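PDB 4CVU: beta-mannosidase from Trichoderma harzianum, which probably hydrolyses terminal, non-reducing beta-D-mannose residues from beta-mannosides, as a member of glycoside hydrolase family 2. Local coordinates for residues L481-N492 with I532-N540; N618-Y629 with R636-E647. All blocks are in the same frame, centred on the assembly; numbering follows the deposited sequence.

Contact 1 (L481-N492 with I532-N540); sequences LACWMGGNEFEN and ISYSPCSAN
Ile532 CG2 touches Trp484 CD1 (3.5 Å) at one end of this parallel strand pair. Its CG1 meets Leu481 CD2, the two side chains crossing at about a right angle. Leu481 CD1 lies over one face of the indole, near its rim, and Phe447 stacks on the same ring. Bonds from Trp484 N to Ser533 O, Ser535 N to Trp484 O and Gly486 N to Ser535 O join the strands. Ser538 N to Gly487 O follows beyond them.

Tyr534 has CG anti to the backbone N (chi1 -177°), which lays its ring along the 484-486 backbone. Tyr534 CD1 is 3.2 Å from Trp484 O, and Tyr534 OH is 3.5 Å from Gly486 CA. The hydroxyl bonds to Phe517 O. With an alanine here, Phe517 O would probably lose that partner and a gap would open beside Gly486. On the other sheet face, Met485 SD lies 3.6 Å from Ser535 CB.

Glu491 runs past Cys537 SG to bond Tyr513 OH. Asn488 and Glu489 follow strand 481-485, consistent with the Asn-Glu pair after the fourth strand of clan GH-A barrels. Ser538 OG accepts an almost straight bond from Glu489 N (3.1 Å, 176°), which is likely to hold this loop backbone in place.

Contact 2 (N618-Y629 with R636-E647); sequences NSTTVILRNHHY and RNIHNSTLGQVE. With NAG (2-acetamido-2-deoxy-beta-D-glucopyranose), chain L; NAG (2-acetamido-2-deoxy-beta-D-glucopyranose), chain B; NAG (2-acetamido-2-deoxy-beta-D-glucopyranose), chain C.
Ser641 OG donates to Asn626 O at 2.7 Å, nearly in line with the carbonyl, where helices 620-625 and 638-647 cross at 91°. This is the tight part. A water bridges Ser641 OG and Leu624 O. Ile623 fits as a knob among Ile638, Ser641, Thr642 and Gln645. Gly644 CA is 3.0 Å from His628 O, and a CB there would clash with that oxygen. Tyr629 N bonds Asn640 O at 3.0 Å.

Gln645 bends at chi2 (-60°), which brings its amide between two asparagines. Its OE1 takes Asn626 ND2 on a lone pair at 2.9 Å. Its NE2 gives Asn618 OD1 a longer, straight bond of 3.2 Å. Asn626 OD1 accepts from His628 N, an Asx turn. Glu647 OE2 uses its syn lone pair for Tyr629 OH (2.7 Å), and its OE1 takes a weak bond from His628 NE2.

The looser side has exposed Ile638 and partly exposed Arg636. Buried Leu624 CD2 lies 3.8 Å from Ile638 CD1. Sugars flank the contact at two separate places. Asn618 carries two linked NAGs, passing Thr642 and Val646. Asn640 carries one, beside Tyr629 and Leu643; its ND2 also bonds Pro630 O. Asn637 ND2 bonds that sugar's O5 and Ala631 O.

Each Glu647 oxygen thus has a donor. Gln645 links buried Asn626 to glycan-bearing Asn618, which probably limits how the Asn618 amide can turn.

How the contacts relate
The two contacts lie in series along the chain and neither nest nor cross. Contact 1 comes first. From strand 481-485 the chain runs through helices 490-501 and 506-528 and returns to strand 534-535, closing a beta-alpha-beta crossover in the buried barrel sheet. Strands 545-546 to 592-595 and helix 603-609 follow. Contact 2 then closes a short loop round Pro630 and Ala631, joining helix 620-625 to helix 638-655. It lies farther from the chain centre, on a glycosylated part, with Trp712 and Trp717 packed beside it. The centres of contact 1 and contact 2 are about 32 Å apart. The nearest atoms of contact 1 and contact 2 are about 12 Å apart, so they do not touch.

Contact 1 (L481-N492 with I532-N540)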
loop_
_atom_site.group_PDB
_atom_site.type_symbol
_atom_site.label_atom_id
_atom_site.label_comp_id
_atom_site.label_asym_id
_atom_site.label_seq_id
_atom_site.Cartn_x
_atom_site.Cartn_y
_atom_site.Cartn_z
ATOM N N LEU A 481 -25.088 -26.453 -18.213
ATOM C CA LEU A 481 -24.006 -27.411 -18.371
ATOM C C LEU A 481 -24.002 -27.872 -19.810
ATOM O O LEU A 481 -25.014 -28.309 -20.322
ATOM C CB LEU A 481 -24.182 -28.603 -17.423
ATOM C CG LEU A 481 -23.191 -29.768 -17.588
ATOM C CD1 LEU A 481 -21.762 -29.305 -17.335
ATOM C CD2 LEU A 481 -23.544 -30.952 -16.669
ATOM N N ALA A 482 -22.861 -27.771 -20.470
ATOM C CA ALA A 482 -22.829 -27.968 -21.913
ATOM C C ALA A 482 -22.007 -29.161 -22.387
ATOM O O ALA A 482 -22.170 -29.632 -23.525
ATOM C CB ALA A 482 -22.342 -26.691 -22.551
ATOM N N CYS A 483 -21.136 -29.656 -21.528
ATOM C CA CYS A 483 -20.270 -30.783 -21.850
ATOM C C CYS A 483 -19.355 -31.030 -20.652
ATOM O O CYS A 483 -19.265 -30.188 -19.744
ATOM C CB CYS A 483 -19.405 -30.531 -23.092
ATOM S SG CYS A 483 -18.204 -29.159 -22.929
ATOM N N TRP A 484 -18.733 -32.208 -20.637
ATOM C CA TRP A 484 -17.666 -32.518 -19.715
ATOM C C TRP A 484 -16.456 -32.906 -20.525
ATOM O O TRP A 484 -16.548 -33.724 -21.440
ATOM C CB TRP A 484 -18.014 -33.696 -18.799
ATOM C CG TRP A 484 -18.887 -33.330 -17.685
ATOM C CD1 TRP A 484 -20.178 -33.695 -17.524
ATOM C CD2 TRP A 484 -18.545 -32.520 -16.543
ATOM N NE1 TRP A 484 -20.666 -33.185 -16.344
ATOM C CE2 TRP A 484 -19.692 -32.444 -15.732
ATOM C CE3 TRP A 484 -17.382 -31.826 -16.143
ATOM C CZ2 TRP A 484 -19.722 -31.730 -14.535
ATOM C CZ3 TRP A 484 -17.405 -31.133 -14.942
ATOM C CH2 TRP A 484 -18.568 -31.065 -14.162
ATOM N N MET A 485 -15.317 -32.328 -20.186
ATOM C CA MET A 485 -14.067 -32.755 -20.765
ATOM C C MET A 485 -13.175 -33.191 -19.615
ATOM O O MET A 485 -13.281 -32.664 -18.473
ATOM C CB MET A 485 -13.460 -31.663 -21.665
ATOM C CG MET A 485 -14.428 -31.189 -22.769
ATOM S SD MET A 485 -13.633 -30.810 -24.358
ATOM C CE MET A 485 -15.061 -30.248 -25.287
ATOM N N GLY A 486 -12.381 -34.216 -19.892
ATOM C CA GLY A 486 -11.627 -34.952 -18.859
ATOM C C GLY A 486 -10.511 -34.155 -18.209
ATOM O O GLY A 486 -10.117 -34.413 -17.054
ATOM N N GLY A 487 -10.012 -33.146 -18.926
ATOM C CA GLY A 487 -8.925 -32.332 -18.391
ATOM C C GLY A 487 -8.209 -31.493 -19.414
ATOM O O GLY A 487 -8.408 -31.634 -20.636
ATOM N N ASN A 488 -7.352 -30.631 -18.919
ATOM C CA ASN A 488 -6.730 -29.615 -19.748
ATOM C C ASN A 488 -5.388 -30.062 -20.305
ATOM O O ASN A 488 -4.526 -30.482 -19.597
ATOM C CB ASN A 488 -6.648 -28.319 -18.927
ATOM C CG ASN A 488 -5.777 -27.269 -19.563
ATOM O OD1 ASN A 488 -6.081 -26.775 -20.629
ATOM N ND2 ASN A 488 -4.654 -26.959 -18.927
ATOM N N GLU A 489 -5.245 -29.916 -21.621
ATOM C CA GLU A 489 -3.974 -30.106 -22.360
ATOM C C GLU A 489 -3.240 -31.466 -22.324
ATOM O O GLU A 489 -2.046 -31.510 -22.075
ATOM C CB GLU A 489 -2.992 -28.990 -21.996
ATOM C CG GLU A 489 -2.976 -27.865 -23.034
ATOM C CD GLU A 489 -2.867 -26.483 -22.422
ATOM O OE1 GLU A 489 -2.386 -26.379 -21.261
ATOM O OE2 GLU A 489 -3.247 -25.488 -23.131
ATOM N N PHE A 490 -3.949 -32.553 -22.592
ATOM C CA PHE A 490 -3.366 -33.840 -22.585
ATOM C C PHE A 490 -2.826 -34.209 -23.965
ATOM O O PHE A 490 -1.662 -34.206 -24.155
ATOM C CB PHE A 490 -4.400 -34.857 -22.124
ATOM C CG PHE A 490 -4.531 -34.899 -20.657
ATOM C CD1 PHE A 490 -5.241 -33.936 -19.990
ATOM C CD2 PHE A 490 -3.852 -35.830 -19.935
ATOM C CE1 PHE A 490 -5.298 -33.950 -18.621
ATOM C CE2 PHE A 490 -3.902 -35.863 -18.561
ATOM C CZ PHE A 490 -4.639 -34.920 -17.897
ATOM N N GLU A 491 -3.702 -34.464 -24.913
ATOM C CA GLU A 491 -3.310 -35.004 -26.205
ATOM C C GLU A 491 -2.574 -34.005 -27.109
ATOM O O GLU A 491 -1.847 -34.391 -28.051
ATOM C CB GLU A 491 -4.554 -35.512 -26.931
ATOM C CG GLU A 491 -5.090 -36.883 -26.427
ATOM C CD GLU A 491 -6.322 -37.367 -27.199
ATOM O OE1 GLU A 491 -6.314 -37.244 -28.437
ATOM O OE2 GLU A 491 -7.295 -37.871 -26.586
ATOM N N ASN A 492 -2.819 -32.717 -26.880
ATOM C CA ASN A 492 -2.172 -31.679 -27.683
ATOM C C ASN A 492 -0.840 -31.183 -27.105
ATOM O O ASN A 492 -0.070 -30.518 -27.824
ATOM C CB ASN A 492 -3.132 -30.522 -27.922
ATOM C CG ASN A 492 -3.393 -29.705 -26.678
ATOM O OD1 ASN A 492 -3.613 -30.232 -25.605
ATOM N ND2 ASN A 492 -3.401 -28.381 -26.836
ATOM N N ILE A 532 -25.264 -35.302 -21.509
ATOM C CA ILE A 532 -24.045 -34.491 -21.581
ATOM C C ILE A 532 -22.915 -35.222 -22.296
ATOM O O ILE A 532 -22.478 -36.274 -21.833
ATOM C CB ILE A 532 -23.561 -34.090 -20.195
ATOM C CG1 ILE A 532 -24.658 -33.297 -19.457
ATOM C CG2 ILE A 532 -22.272 -33.272 -20.316
ATOM C CD1 ILE A 532 -25.171 -32.076 -20.182
ATOM N N SER A 533 -22.435 -34.634 -23.397
ATOM C CA SER A 533 -21.346 -35.223 -24.198
ATOM C C SER A 533 -19.970 -35.069 -23.527
ATOM O O SER A 533 -19.804 -34.293 -22.583
ATOM C CB SER A 533 -21.278 -34.573 -25.574
ATOM O OG SER A 533 -22.493 -34.657 -26.249
ATOM N N TYR A 534 -18.982 -35.781 -24.055
ATOM C CA TYR A 534 -17.724 -35.940 -23.373
ATOM C C TYR A 534 -16.585 -35.912 -24.328
ATOM O O TYR A 534 -16.699 -36.304 -25.500
ATOM C CB TYR A 534 -17.670 -37.276 -22.599
ATOM C CG TYR A 534 -16.399 -37.495 -21.785
ATOM C CD1 TYR A 534 -16.186 -36.809 -20.595
ATOM C CD2 TYR A 534 -15.429 -38.405 -22.200
ATOM C CE1 TYR A 534 -15.034 -36.991 -19.852
ATOM C CE2 TYR A 534 -14.270 -38.618 -21.453
ATOM C CZ TYR A 534 -14.075 -37.901 -20.278
ATOM O OH TYR A 534 -12.935 -38.077 -19.533
ATOM N N SER A 535 -15.460 -35.442 -23.810
ATOM C CA SER A 535 -14.210 -35.575 -24.490
ATOM C C SER A 535 -13.164 -35.862 -23.422
ATOM O O SER A 535 -13.220 -35.272 -22.324
ATOM C CB SER A 535 -13.889 -34.275 -25.249
ATOM O OG SER A 535 -12.589 -34.324 -25.805
ATOM N N PRO A 536 -12.222 -36.761 -23.728
ATOM C CA PRO A 536 -11.234 -37.118 -22.728
ATOM C C PRO A 536 -10.244 -35.976 -22.389
ATOM O O PRO A 536 -9.588 -36.040 -21.358
ATOM C CB PRO A 536 -10.517 -38.314 -23.338
ATOM C CG PRO A 536 -10.767 -38.221 -24.802
ATOM C CD PRO A 536 -12.048 -37.497 -24.991
ATOM N N CYS A 537 -10.136 -34.955 -23.256
ATOM C CA CYS A 537 -9.377 -33.739 -22.903
ATOM C C CYS A 537 -9.818 -32.543 -23.713
ATOM O O CYS A 537 -10.542 -32.670 -24.714
ATOM C CB CYS A 537 -7.877 -33.940 -23.050
ATOM S SG CYS A 537 -7.413 -34.431 -24.724
ATOM N N SER A 538 -9.362 -31.383 -23.260
ATOM C CA SER A 538 -9.820 -30.083 -23.749
ATOM C C SER A 538 -9.521 -29.820 -25.203
ATOM O O SER A 538 -10.175 -28.980 -25.802
ATOM C CB SER A 538 -9.155 -28.975 -22.955
ATOM O OG SER A 538 -7.750 -29.011 -23.168
ATOM N N ALA A 539 -8.506 -30.480 -25.752
ATOM C CA ALA A 539 -8.137 -30.316 -27.142
ATOM C C ALA A 539 -7.624 -31.608 -27.722
ATOM O O ALA A 539 -6.652 -32.179 -27.215
ATOM C CB ALA A 539 -7.050 -29.228 -27.284
ATOM N N ASN A 540 -8.253 -32.059 -28.794
ATOM C CA ASN A 540 -7.853 -33.280 -29.454
ATOM C C ASN A 540 -8.400 -33.355 -30.890
ATOM O O ASN A 540 -9.165 -32.514 -31.326
ATOM C CB ASN A 540 -8.246 -34.548 -28.614
ATOM C CG ASN A 540 -9.725 -34.648 -28.357
ATOM O OD1 ASN A 540 -10.483 -34.949 -29.267
ATOM N ND2 ASN A 540 -10.164 -34.347 -27.099
HETATM O O HOH W 1 -23.027 -32.195 -24.473
HETATM O O HOH W 2 -5.952 -31.644 -24.408
#

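Contact 2 (N618-Y629 with R636-E647)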
loop_
_atom_site.group_PDB
_atom_site.type_symbol
_atom_site.label_atom_id
_atom_site.label_comp_id
_atom_site.label_asym_id
_atom_site.label_seq_id
_atom_site.Cartn_x
_atom_site.Cartn_y
_atom_site.Cartn_z
ATOM N N ASN A 618 8.806 -2.041 -14.336
ATOM C CA ASN A 618 9.771 -3.101 -14.059
ATOM C C ASN A 618 10.250 -3.038 -12.612
ATOM O O ASN A 618 11.381 -3.377 -12.322
ATOM C CB ASN A 618 10.964 -2.901 -14.983
ATOM C CG ASN A 618 10.898 -3.704 -16.260
ATOM O OD1 ASN A 618 10.240 -4.777 -16.365
ATOM N ND2 ASN A 618 11.597 -3.211 -17.241
ATOM N N SER A 619 9.434 -2.564 -11.683
ATOM C CA SER A 619 9.843 -2.640 -10.279
ATOM C C SER A 619 9.977 -4.111 -9.907
ATOM O O SER A 619 9.448 -4.997 -10.600
ATOM C CB SER A 619 8.823 -1.992 -9.351
ATOM O OG SER A 619 7.575 -2.662 -9.442
ATOM N N THR A 620 10.717 -4.379 -8.832
ATOM C CA THR A 620 10.965 -5.746 -8.448
ATOM C C THR A 620 9.646 -6.423 -8.054
ATOM O O THR A 620 9.412 -7.565 -8.413
ATOM C CB THR A 620 11.981 -5.831 -7.318
ATOM O OG1 THR A 620 13.218 -5.276 -7.752
ATOM C CG2 THR A 620 12.220 -7.293 -6.896
ATOM N N THR A 621 8.767 -5.718 -7.327
ATOM C CA THR A 621 7.502 -6.326 -6.970
ATOM C C THR A 621 6.575 -6.602 -8.171
ATOM O O THR A 621 5.917 -7.628 -8.206
ATOM C CB THR A 621 6.747 -5.457 -5.956
ATOM O OG1 THR A 621 7.529 -5.374 -4.773
ATOM C CG2 THR A 621 5.438 -6.087 -5.652
ATOM N N VAL A 622 6.517 -5.702 -9.147
ATOM C CA VAL A 622 5.637 -5.888 -10.303
ATOM C C VAL A 622 6.161 -7.069 -11.160
ATOM O O VAL A 622 5.383 -7.915 -11.640
ATOM C CB VAL A 622 5.525 -4.582 -11.127
ATOM C CG1 VAL A 622 5.055 -4.833 -12.541
ATOM C CG2 VAL A 622 4.624 -3.557 -10.424
ATOM N N ILE A 623 7.482 -7.126 -11.335
ATOM C CA ILE A 623 8.099 -8.232 -12.079
ATOM C C ILE A 623 7.804 -9.555 -11.391
ATOM O O ILE A 623 7.380 -10.528 -12.048
ATOM C CB ILE A 623 9.619 -8.070 -12.193
ATOM C CG1 ILE A 623 9.968 -6.968 -13.177
ATOM C CG2 ILE A 623 10.276 -9.384 -12.616
ATOM C CD1 ILE A 623 11.375 -6.432 -12.967
ATOM N N LEU A 624 7.988 -9.593 -10.066
ATOM C CA LEU A 624 7.804 -10.858 -9.319
ATOM C C LEU A 624 6.355 -11.342 -9.322
ATOM O O LEU A 624 6.095 -12.502 -9.053
ATOM C CB LEU A 624 8.356 -10.772 -7.887
ATOM C CG LEU A 624 9.900 -10.868 -7.822
ATOM C CD1 LEU A 624 10.448 -10.670 -6.416
ATOM C CD2 LEU A 624 10.366 -12.204 -8.396
ATOM N N ARG A 625 5.418 -10.453 -9.633
ATOM C CA ARG A 625 4.007 -10.830 -9.732
ATOM C C ARG A 625 3.624 -11.258 -11.139
ATOM O O ARG A 625 2.522 -11.785 -11.361
ATOM C CB ARG A 625 3.136 -9.701 -9.246
ATOM C CG ARG A 625 3.221 -9.506 -7.738
ATOM C CD ARG A 625 2.575 -8.207 -7.333
ATOM N NE ARG A 625 1.110 -8.323 -7.392
ATOM C CZ ARG A 625 0.327 -8.633 -6.347
ATOM N NH1 ARG A 625 0.830 -8.893 -5.152
ATOM N NH2 ARG A 625 -0.981 -8.752 -6.513
ATOM N N ASN A 626 4.520 -11.099 -12.085
ATOM C CA ASN A 626 4.289 -11.623 -13.434
ATOM C C ASN A 626 4.728 -13.080 -13.424
ATOM O O ASN A 626 5.948 -13.356 -13.315
ATOM C CB ASN A 626 5.096 -10.860 -14.462
ATOM C CG ASN A 626 4.728 -11.247 -15.885
ATOM O OD1 ASN A 626 4.065 -12.281 -16.134
ATOM N ND2 ASN A 626 5.038 -10.375 -16.800
ATOM N N HIS A 627 3.762 -14.002 -13.529
ATOM C CA HIS A 627 4.109 -15.398 -13.534
ATOM C C HIS A 627 4.191 -15.957 -14.923
ATOM O O HIS A 627 4.247 -17.165 -15.083
ATOM C CB HIS A 627 3.187 -16.211 -12.642
ATOM C CG HIS A 627 3.385 -15.930 -11.182
ATOM N ND1 HIS A 627 2.591 -16.469 -10.199
ATOM C CD2 HIS A 627 4.313 -15.181 -10.542
ATOM C CE1 HIS A 627 3.017 -16.077 -9.014
ATOM N NE2 HIS A 627 4.054 -15.283 -9.193
ATOM N N HIS A 628 4.192 -15.077 -15.903
ATOM C CA HIS A 628 4.500 -15.447 -17.293
ATOM C C HIS A 628 5.924 -14.959 -17.534
ATOM O O HIS A 628 6.102 -13.789 -17.852
ATOM C CB HIS A 628 3.533 -14.752 -18.269
ATOM C CG HIS A 628 3.754 -15.136 -19.709
ATOM N ND1 HIS A 628 3.763 -16.450 -20.132
ATOM C CD2 HIS A 628 3.911 -14.382 -20.824
ATOM C CE1 HIS A 628 3.954 -16.491 -21.448
ATOM N NE2 HIS A 628 4.052 -15.250 -21.890
ATOM N N TYR A 629 6.959 -15.800 -17.391
ATOM C CA TYR A 629 6.895 -17.242 -17.278
ATOM C C TYR A 629 7.123 -17.706 -15.846
ATOM O O TYR A 629 7.829 -17.056 -15.096
ATOM C CB TYR A 629 7.970 -17.874 -18.160
ATOM C CG TYR A 629 7.676 -17.696 -19.605
ATOM C CD1 TYR A 629 7.858 -16.470 -20.214
ATOM C CD2 TYR A 629 7.161 -18.746 -20.360
ATOM C CE1 TYR A 629 7.559 -16.288 -21.551
ATOM C CE2 TYR A 629 6.861 -18.580 -21.701
ATOM C CZ TYR A 629 7.056 -17.345 -22.289
ATOM O OH TYR A 629 6.755 -17.160 -23.601
ATOM N N ARG A 636 12.757 -17.192 -6.258
ATOM C CA ARG A 636 12.352 -15.864 -6.751
ATOM C C ARG A 636 12.961 -15.705 -8.126
ATOM O O ARG A 636 14.056 -15.171 -8.281
ATOM C CB ARG A 636 12.829 -14.732 -5.839
ATOM C CG ARG A 636 12.183 -14.722 -4.467
ATOM C CD ARG A 636 12.416 -13.400 -3.739
ATOM N NE ARG A 636 11.685 -13.357 -2.470
ATOM C CZ ARG A 636 11.368 -12.248 -1.805
ATOM N NH1 ARG A 636 11.710 -11.047 -2.261
ATOM N NH2 ARG A 636 10.709 -12.339 -0.658
ATOM N N ASN A 637 12.246 -16.180 -9.124
ATOM C CA ASN A 637 12.779 -16.286 -10.459
ATOM C C ASN A 637 12.518 -14.997 -11.281
ATOM O O ASN A 637 11.551 -14.899 -12.067
ATOM C CB ASN A 637 12.205 -17.536 -11.092
ATOM C CG ASN A 637 12.994 -18.001 -12.288
ATOM O OD1 ASN A 637 13.631 -17.204 -12.972
ATOM N ND2 ASN A 637 12.973 -19.309 -12.534
ATOM N N ILE A 638 13.402 -14.020 -11.095
ATOM C CA ILE A 638 13.328 -12.722 -11.799
ATOM C C ILE A 638 13.542 -12.922 -13.285
ATOM O O ILE A 638 12.909 -12.278 -14.098
ATOM C CB ILE A 638 14.370 -11.697 -11.234
ATOM C CG1 ILE A 638 13.792 -10.967 -10.038
ATOM C CG2 ILE A 638 14.710 -10.594 -12.241
ATOM C CD1 ILE A 638 14.083 -11.663 -8.762
ATOM N N HIS A 639 14.427 -13.827 -13.645
ATOM C CA HIS A 639 14.730 -14.057 -15.046
ATOM C C HIS A 639 13.480 -14.500 -15.850
ATOM O O HIS A 639 13.177 -13.954 -16.897
ATOM C CB HIS A 639 15.828 -15.107 -15.181
ATOM C CG HIS A 639 16.120 -15.500 -16.598
ATOM N ND1 HIS A 639 17.041 -14.834 -17.388
ATOM C CD2 HIS A 639 15.593 -16.486 -17.374
ATOM C CE1 HIS A 639 17.078 -15.401 -18.586
ATOM N NE2 HIS A 639 16.203 -16.401 -18.605
ATOM N N ASN A 640 12.790 -15.509 -15.349
ATOM C CA ASN A 640 11.618 -16.043 -16.032
ATOM C C ASN A 640 10.470 -15.055 -16.099
ATOM O O ASN A 640 9.779 -14.965 -17.125
ATOM C CB ASN A 640 11.139 -17.327 -15.337
ATOM C CG ASN A 640 12.048 -18.511 -15.622
ATOM O OD1 ASN A 640 13.135 -18.351 -16.154
ATOM N ND2 ASN A 640 11.575 -19.713 -15.279
ATOM N N SER A 641 10.242 -14.330 -15.006
ATOM C CA SER A 641 9.232 -13.303 -14.993
ATOM C C SER A 641 9.533 -12.189 -15.991
ATOM O O SER A 641 8.618 -11.669 -16.667
ATOM C CB SER A 641 9.105 -12.747 -13.579
ATOM O OG SER A 641 8.562 -13.772 -12.758
ATOM N N THR A 642 10.815 -11.820 -16.079
ATOM C CA THR A 642 11.268 -10.763 -16.960
ATOM C C THR A 642 10.959 -11.084 -18.441
ATOM O O THR A 642 10.766 -10.185 -19.260
ATOM C CB THR A 642 12.774 -10.458 -16.733
ATOM O OG1 THR A 642 12.913 -9.808 -15.463
ATOM C CG2 THR A 642 13.356 -9.536 -17.806
ATOM N N LEU A 643 10.902 -12.362 -18.776
ATOM C CA LEU A 643 10.632 -12.756 -20.164
ATOM C C LEU A 643 9.247 -12.220 -20.552
ATOM O O LEU A 643 9.028 -11.831 -21.692
ATOM C CB LEU A 643 10.668 -14.263 -20.327
ATOM C CG LEU A 643 12.063 -14.865 -20.134
ATOM C CD1 LEU A 643 11.964 -16.345 -19.843
ATOM C CD2 LEU A 643 12.909 -14.606 -21.393
ATOM N N GLY A 644 8.329 -12.186 -19.581
ATOM C CA GLY A 644 6.978 -11.708 -19.886
ATOM C C GLY A 644 6.964 -10.218 -20.005
ATOM O O GLY A 644 6.282 -9.679 -20.911
ATOM N N GLN A 645 7.584 -9.545 -19.019
ATOM C CA GLN A 645 7.851 -8.112 -19.082
ATOM C C GLN A 645 8.374 -7.677 -20.460
ATOM O O GLN A 645 7.933 -6.651 -21.025
ATOM C CB GLN A 645 8.849 -7.690 -18.014
ATOM C CG GLN A 645 8.385 -7.931 -16.596
ATOM C CD GLN A 645 7.116 -7.186 -16.286
ATOM O OE1 GLN A 645 6.028 -7.760 -16.231
ATOM N NE2 GLN A 645 7.244 -5.898 -16.113
ATOM N N VAL A 646 9.303 -8.447 -21.000
ATOM C CA VAL A 646 9.897 -8.159 -22.303
ATOM C C VAL A 646 8.898 -8.337 -23.445
ATOM O O VAL A 646 8.871 -7.533 -24.367
ATOM C CB VAL A 646 11.169 -8.997 -22.534
ATOM C CG1 VAL A 646 11.658 -8.940 -23.995
ATOM C CG2 VAL A 646 12.269 -8.502 -21.607
ATOM N N GLU A 647 8.090 -9.385 -23.398
ATOM C CA GLU A 647 7.056 -9.583 -24.438
ATOM C C GLU A 647 6.138 -8.373 -24.526
ATOM O O GLU A 647 5.850 -7.844 -25.594
ATOM C CB GLU A 647 6.258 -10.857 -24.202
ATOM C CG GLU A 647 7.013 -12.153 -24.551
ATOM C CD GLU A 647 6.279 -13.415 -24.080
ATOM O OE1 GLU A 647 5.170 -13.310 -23.503
ATOM O OE2 GLU A 647 6.797 -14.536 -24.312
HETATM C C1 NAG L . 12.292 -20.956 -15.457
HETATM C C2 NAG L . 12.771 -21.212 -16.858
HETATM C C3 NAG L . 13.398 -22.595 -16.928
HETATM C C4 NAG L . 14.489 -22.680 -15.857
HETATM C C5 NAG L . 13.922 -22.300 -14.486
HETATM C C6 NAG L . 14.962 -22.324 -13.373
HETATM C C7 NAG L . 11.707 -20.498 -18.961
HETATM C C8 NAG L . 10.432 -20.425 -19.771
HETATM N N2 NAG L . 11.640 -21.069 -17.757
HETATM O O3 NAG L . 13.894 -22.792 -18.253
HETATM O O4 NAG L . 15.051 -23.983 -15.775
HETATM O O5 NAG L . 13.395 -20.992 -14.563
HETATM O O6 NAG L . 16.012 -21.458 -13.726
HETATM O O7 NAG L . 12.728 -20.019 -19.439
HETATM C C1 NAG B . 11.739 -3.865 -18.505
HETATM C C2 NAG B . 11.814 -2.997 -19.744
HETATM C C3 NAG B . 12.330 -3.752 -20.970
HETATM C C4 NAG B . 13.583 -4.589 -20.692
HETATM C C5 NAG B . 13.310 -5.398 -19.463
HETATM C C6 NAG B . 14.504 -6.266 -19.058
HETATM C C7 NAG B . 10.166 -1.198 -19.879
HETATM C C8 NAG B . 8.811 -0.749 -20.358
HETATM N N2 NAG B . 10.507 -2.456 -20.095
HETATM O O3 NAG B . 12.599 -2.840 -22.007
HETATM O O4 NAG B . 13.862 -5.491 -21.739
HETATM O O5 NAG B . 12.968 -4.559 -18.377
HETATM O O6 NAG B . 15.637 -5.455 -18.808
HETATM O O7 NAG B . 10.915 -0.376 -19.335
HETATM C C1 NAG C . 14.725 -4.987 -22.757
HETATM C C2 NAG C . 15.387 -6.189 -23.426
HETATM C C3 NAG C . 16.210 -5.802 -24.628
HETATM C C4 NAG C . 15.385 -4.949 -25.569
HETATM C C5 NAG C . 14.820 -3.766 -24.806
HETATM C C6 NAG C . 13.920 -2.926 -25.711
HETATM C C7 NAG C . 16.151 -8.156 -22.172
HETATM C C8 NAG C . 17.084 -8.662 -21.112
HETATM N N2 NAG C . 16.233 -6.848 -22.459
HETATM O O3 NAG C . 16.567 -6.977 -25.295
HETATM O O4 NAG C . 16.191 -4.503 -26.639
HETATM O O5 NAG C . 14.034 -4.212 -23.712
HETATM O O6 NAG C . 13.263 -1.973 -24.910
HETATM O O7 NAG C . 15.387 -8.946 -22.733
HETATM O O HOH W 3 7.796 -14.335 -10.053
HETATM O O HOH W 4 9.328 -16.740 -12.852
#